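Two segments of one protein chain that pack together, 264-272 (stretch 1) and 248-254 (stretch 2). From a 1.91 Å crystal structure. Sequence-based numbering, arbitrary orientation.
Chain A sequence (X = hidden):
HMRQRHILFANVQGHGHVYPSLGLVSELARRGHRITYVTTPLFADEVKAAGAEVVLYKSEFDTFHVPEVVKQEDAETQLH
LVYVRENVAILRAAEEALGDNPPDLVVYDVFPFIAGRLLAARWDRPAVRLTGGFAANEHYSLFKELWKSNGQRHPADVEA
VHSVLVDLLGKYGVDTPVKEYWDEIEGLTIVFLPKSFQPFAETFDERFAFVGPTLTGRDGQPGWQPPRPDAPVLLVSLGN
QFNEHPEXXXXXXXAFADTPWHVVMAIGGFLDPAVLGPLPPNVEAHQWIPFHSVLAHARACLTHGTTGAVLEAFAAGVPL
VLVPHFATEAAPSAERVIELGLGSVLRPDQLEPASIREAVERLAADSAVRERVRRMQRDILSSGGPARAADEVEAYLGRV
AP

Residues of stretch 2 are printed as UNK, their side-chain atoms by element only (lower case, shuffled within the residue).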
ATOM      1  N   VAL A 264     -11.679  13.169 -11.043  1.00 16.32           N
ATOM      2  CA  VAL A 264     -11.501  12.988  -9.597  1.00 17.14           C
ATOM      3  C   VAL A 264     -10.372  13.890  -9.120  1.00 16.83           C
ATOM      4  O   VAL A 264      -9.244  13.775  -9.618  1.00 16.91           O
ATOM      5  CB  VAL A 264     -11.186  11.522  -9.221  1.00 16.72           C
ATOM      6  CG1 VAL A 264     -10.995  11.400  -7.692  1.00 17.02           C
ATOM      7  CG2 VAL A 264     -12.253  10.575  -9.769  1.00 13.90           C
HETATM    8  N   MSE A 265     -10.701  14.805  -8.211  1.00 17.45           N
HETATM    9  CA  MSE A 265      -9.708  15.752  -7.726  1.00 19.67           C
HETATM   10  C   MSE A 265      -9.392  15.422  -6.284  1.00 18.27           C
HETATM   11  O   MSE A 265     -10.291  15.400  -5.433  1.00 20.29           O
HETATM   12  CB  MSE A 265     -10.155  17.210  -7.898  1.00 17.61           C
HETATM   13  CG  MSE A 265     -10.846  17.466  -9.267  1.00 19.11           C
HETATM   14 SE   MSE A 265     -10.853  19.331  -9.705  0.70 22.47          SE
HETATM   15  CE  MSE A 265     -12.227  19.841  -8.333  1.00 14.34           C
ATOM     16  N   ALA A 266      -8.118  15.137  -6.009  1.00 18.68           N
ATOM     17  CA  ALA A 266      -7.617  14.905  -4.638  1.00 18.93           C
ATOM     18  C   ALA A 266      -6.953  16.194  -4.178  1.00 18.90           C
ATOM     19  O   ALA A 266      -5.916  16.612  -4.741  1.00 19.67           O
ATOM     20  CB  ALA A 266      -6.610  13.777  -4.618  1.00 19.85           C
ATOM     21  N   ILE A 267      -7.550  16.836  -3.180  1.00 18.86           N
ATOM     22  CA  ILE A 267      -7.161  18.190  -2.807  1.00 18.60           C
ATOM     23  C   ILE A 267      -6.314  18.263  -1.520  1.00 18.21           C
ATOM     24  O   ILE A 267      -5.867  19.319  -1.122  1.00 18.04           O
ATOM     25  CB  ILE A 267      -8.383  19.165  -2.774  1.00 18.89           C
ATOM     26  CG1 ILE A 267      -9.262  18.919  -1.520  1.00 17.55           C
ATOM     27  CG2 ILE A 267      -9.170  19.128  -4.077  1.00 20.28           C
ATOM     28  CD1 ILE A 267     -10.449  19.888  -1.396  1.00 18.47           C
ATOM     29  N   GLY A 268      -6.083  17.117  -0.877  1.00 17.91           N
ATOM     30  CA  GLY A 268      -5.221  17.057   0.302  1.00 17.43           C
ATOM     31  C   GLY A 268      -5.905  17.475   1.599  1.00 17.29           C
ATOM     32  O   GLY A 268      -7.060  17.890   1.595  1.00 16.96           O
ATOM     33  N   GLY A 269      -5.183  17.389   2.708  1.00 16.83           N
ATOM     34  CA  GLY A 269      -5.806  17.449   4.010  1.00 17.33           C
ATOM     35  C   GLY A 269      -5.886  18.836   4.566  1.00 19.76           C
ATOM     36  O   GLY A 269      -6.310  19.016   5.712  1.00 19.40           O
ATOM     37  N   PHE A 270      -5.464  19.823   3.770  1.00 21.40           N
ATOM     38  CA  PHE A 270      -5.383  21.210   4.236  1.00 23.79           C
ATOM     39  C   PHE A 270      -6.407  22.117   3.543  1.00 24.05           C
ATOM     40  O   PHE A 270      -6.498  23.302   3.863  1.00 25.25           O
ATOM     41  CB  PHE A 270      -3.962  21.755   4.032  1.00 24.78           C
ATOM     42  CG  PHE A 270      -2.924  21.065   4.871  1.00 27.01           C
ATOM     43  CD1 PHE A 270      -2.987  21.107   6.266  1.00 29.58           C
ATOM     44  CD2 PHE A 270      -1.896  20.360   4.269  1.00 29.08           C
ATOM     45  CE1 PHE A 270      -2.029  20.464   7.047  1.00 30.75           C
ATOM     46  CE2 PHE A 270      -0.938  19.713   5.023  1.00 30.76           C
ATOM     47  CZ  PHE A 270      -0.999  19.756   6.425  1.00 30.74           C
ATOM     48  N   LEU A 271      -7.179  21.559   2.612  1.00 23.97           N
ATOM     49  CA  LEU A 271      -8.194  22.333   1.880  1.00 24.66           C
ATOM     50  C   LEU A 271      -9.580  21.724   2.091  1.00 24.99           C
ATOM     51  O   LEU A 271      -9.773  20.526   1.860  1.00 25.48           O
ATOM     52  CB  LEU A 271      -7.840  22.400   0.372  1.00 23.76           C
ATOM     53  CG  LEU A 271      -8.453  23.479  -0.530  1.00 24.86           C
ATOM     54  CD1 LEU A 271      -8.199  24.909   0.052  1.00 23.56           C
ATOM     55  CD2 LEU A 271      -7.934  23.392  -1.965  1.00 24.76           C
ATOM     56  N   ASP A 272     -10.525  22.544   2.550  1.00 25.52           N
ATOM     57  CA  ASP A 272     -11.936  22.166   2.673  1.00 26.39           C
ATOM     58  C   ASP A 272     -12.551  22.116   1.265  1.00 27.15           C
ATOM     59  O   ASP A 272     -12.522  23.120   0.552  1.00 26.71           O
ATOM     60  CB  ASP A 272     -12.647  23.212   3.547  1.00 27.32           C
ATOM     61  CG  ASP A 272     -14.140  22.904   3.801  1.00 28.66           C
ATOM     62  OD1 ASP A 272     -14.719  21.979   3.183  1.00 30.39           O
ATOM     63  OD2 ASP A 272     -14.749  23.633   4.627  1.00 30.32           O
ATOM     64  N   UNK A 248      -7.112  26.706  -8.983  1.00 17.66           N
ATOM     65  CA  UNK A 248      -6.657  25.688  -9.912  1.00 17.01           C
ATOM     66  C   UNK A 248      -7.707  24.561 -10.004  1.00 16.00           C
ATOM     67  O   UNK A 248      -8.100  24.162 -11.105  1.00 14.67           O
ATOM     68  c   UNK A 248      -4.872  22.687  -9.896  1.00 17.73           C
ATOM     69  c   UNK A 248      -4.033  21.891 -12.041  1.00 18.66           C
ATOM     70  c   UNK A 248      -4.468  21.613 -10.720  1.00 21.64           C
ATOM     71  c   UNK A 248      -4.833  24.007 -10.366  1.00 17.96           C
ATOM     72  c   UNK A 248      -5.288  25.135  -9.502  1.00 17.77           C
ATOM     73  c   UNK A 248      -4.005  23.198 -12.504  1.00 18.11           C
ATOM     74  c   UNK A 248      -4.417  24.252 -11.677  1.00 17.34           C
ATOM     75  N   UNK A 249      -8.152  24.051  -8.854  1.00 15.42           N
ATOM     76  CA  UNK A 249      -9.141  22.970  -8.859  1.00 16.39           C
ATOM     77  C   UNK A 249     -10.467  23.423  -9.522  1.00 16.57           C
ATOM     78  O   UNK A 249     -11.058  22.685 -10.300  1.00 16.21           O
ATOM     79  c   UNK A 249      -5.859  20.422  -5.880  1.00 15.88           C
ATOM     80  c   UNK A 249      -7.652  20.523  -7.502  1.00 14.69           C
ATOM     81  c   UNK A 249      -6.509  19.882  -6.997  1.00 16.91           C
ATOM     82  c   UNK A 249      -9.344  22.421  -7.434  1.00 16.36           C
ATOM     83  c   UNK A 249      -6.325  21.589  -5.271  1.00 17.45           C
ATOM     84  c   UNK A 249      -8.122  21.706  -6.890  1.00 14.91           C
ATOM     85  c   UNK A 249      -7.440  22.219  -5.782  1.00 16.90           C
ATOM     86  N   UNK A 250     -10.906  24.647  -9.223  1.00 17.01           N
ATOM     87  CA  UNK A 250     -12.102  25.211  -9.879  1.00 17.70           C
ATOM     88  C   UNK A 250     -11.922  25.293 -11.404  1.00 16.54           C
ATOM     89  O   UNK A 250     -12.824  24.923 -12.135  1.00 16.29           O
ATOM     90  c   UNK A 250     -13.442  27.909  -7.339  1.00 21.11           C
ATOM     91  n   UNK A 250     -12.364  29.222  -5.055  1.00 32.33           N
ATOM     92  c   UNK A 250     -12.823  26.572  -7.784  1.00 18.35           C
ATOM     93  c   UNK A 250     -11.979  29.597  -6.279  1.00 31.44           C
ATOM     94  n   UNK A 250     -11.099  30.586  -6.421  1.00 32.81           N
ATOM     95  n   UNK A 250     -12.474  28.997  -7.364  1.00 28.68           N
ATOM     96  c   UNK A 250     -12.480  26.581  -9.296  1.00 17.29           C
ATOM     97  N   UNK A 251     -10.737  25.735 -11.854  1.00 16.53           N
ATOM     98  CA  UNK A 251     -10.366  25.787 -13.278  1.00 15.45           C
ATOM     99  C   UNK A 251     -10.405  24.422 -13.929  1.00 15.32           C
ATOM    100  O   UNK A 251     -10.867  24.300 -15.051  1.00 12.98           O
ATOM    101  c   UNK A 251      -8.993  26.396 -13.459  1.00 16.58           C
ATOM    102  N   UNK A 252      -9.913  23.399 -13.204  1.00 14.87           N
ATOM    103  CA  UNK A 252      -9.945  21.995 -13.671  1.00 15.87           C
ATOM    104  C   UNK A 252     -11.370  21.522 -13.813  1.00 16.22           C
ATOM    105  O   UNK A 252     -11.710  20.887 -14.816  1.00 16.97           O
ATOM    106  s   UNK A 252      -7.388  21.232 -12.851  1.00 18.44           S
ATOM    107  c   UNK A 252      -9.164  21.056 -12.707  1.00 15.04           C
ATOM    108  N   UNK A 253     -12.219  21.858 -12.827  1.00 16.62           N
ATOM    109  CA  UNK A 253     -13.616  21.468 -12.864  1.00 17.61           C
ATOM    110  C   UNK A 253     -14.284  22.125 -14.056  1.00 18.11           C
ATOM    111  O   UNK A 253     -15.002  21.451 -14.830  1.00 18.50           O
ATOM    112  c   UNK A 253     -14.354  21.889 -11.536  1.00 17.35           C
ATOM    113  N   UNK A 254     -14.046  23.435 -14.205  1.00 17.26           N
ATOM    114  CA  UNK A 254     -14.580  24.219 -15.336  1.00 18.56           C
ATOM    115  C   UNK A 254     -14.157  23.619 -16.694  1.00 17.61           C
ATOM    116  O   UNK A 254     -14.983  23.470 -17.591  1.00 16.03           O
ATOM    117  c   UNK A 254     -14.245  27.734 -13.494  1.00 21.48           C
ATOM    118  o   UNK A 254     -13.153  28.157 -13.915  1.00 25.63           O
ATOM    119  c   UNK A 254     -14.951  26.459 -14.084  1.00 20.00           C
ATOM    120  c   UNK A 254     -14.198  25.721 -15.227  1.00 17.44           C
ATOM    121  n   UNK A 254     -14.894  28.330 -12.503  1.00 23.03           N
TER

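Position 248 carries seven side-chain carbons, one of them a link from CA to a ring of six. The ring makes no contact with stretch 1 and is buried among other parts of the protein. No oxygen sits on it, so the residue is Phe248, and the place is a fitting one for a large apolar group.

Position 249 shows the same set, one carbon and then a six-membered ring of carbon, but here CA-to-CB points toward stretch 1. The methyl CG2 of Ile267 stands almost exactly over the ring's centroid, 3.7 Å away and 2° off the normal. This is Phe249. A flat aromatic face suits the place because it can receive a methyl group in a CH-pi contact. Leu271 CD2 approaches Phe249 CD2 at 4.0 Å, and the selenium of Met265 lies at the ring's edge, 5.4 Å from SE to the centroid.

Position 250 has three carbons, a nitrogen, and a carbon bearing two more nitrogens, a guanidinium, and touches nothing on stretch 1. It is Arg250. Its CA-to-CB bond points away from stretch 1, and the residue is partly exposed, as suits a charged group.

Position 251 has a single side-chain carbon and makes no contact with stretch 1; it is Ala251. Its CA-to-CB bond points sideways; a lone methyl is apolar and compact, which suits a buried helix position.

Position 252 holds one carbon and one sulfur; its CB lies 3.9 Å from Met265 SE. This is Cys252, and its small, weakly polar side chain is at home in buried, largely apolar surroundings.

Position 253 again has one carbon, a CB 4.4 Å from Met265 CE; it is Ala253. So short a side chain adds apolar surface while extending little beyond the helix backbone.

Position 254 has three carbons, the last carrying an oxygen and a nitrogen, and is out of reach of stretch 1. Two carbons precede the amide carbon, one more than in asparagine, so it is Gln254, exposed, where a polar amide is readily accommodated.

The contact joins a strand and a helix running nearly antiparallel, at 174°, with axes 10.1 Å apart at closest approach. Met265, a selenomethionine, reaches toward the helix, its SE 3.4 Å from the backbone O of Phe249; that oxygen already accepts a hydrogen bond from Ala253 N (2.9 Å), one turn on. Phe249 answers from the helix, its ring meeting Ile267 and Leu271 beyond the strand's end. No hydrogen bond crosses between the stretches. Close apolar packing, centred on these two side chains, accounts for most of the 270 Å² buried.

Stretch 2 (248-254) FFRACAQ
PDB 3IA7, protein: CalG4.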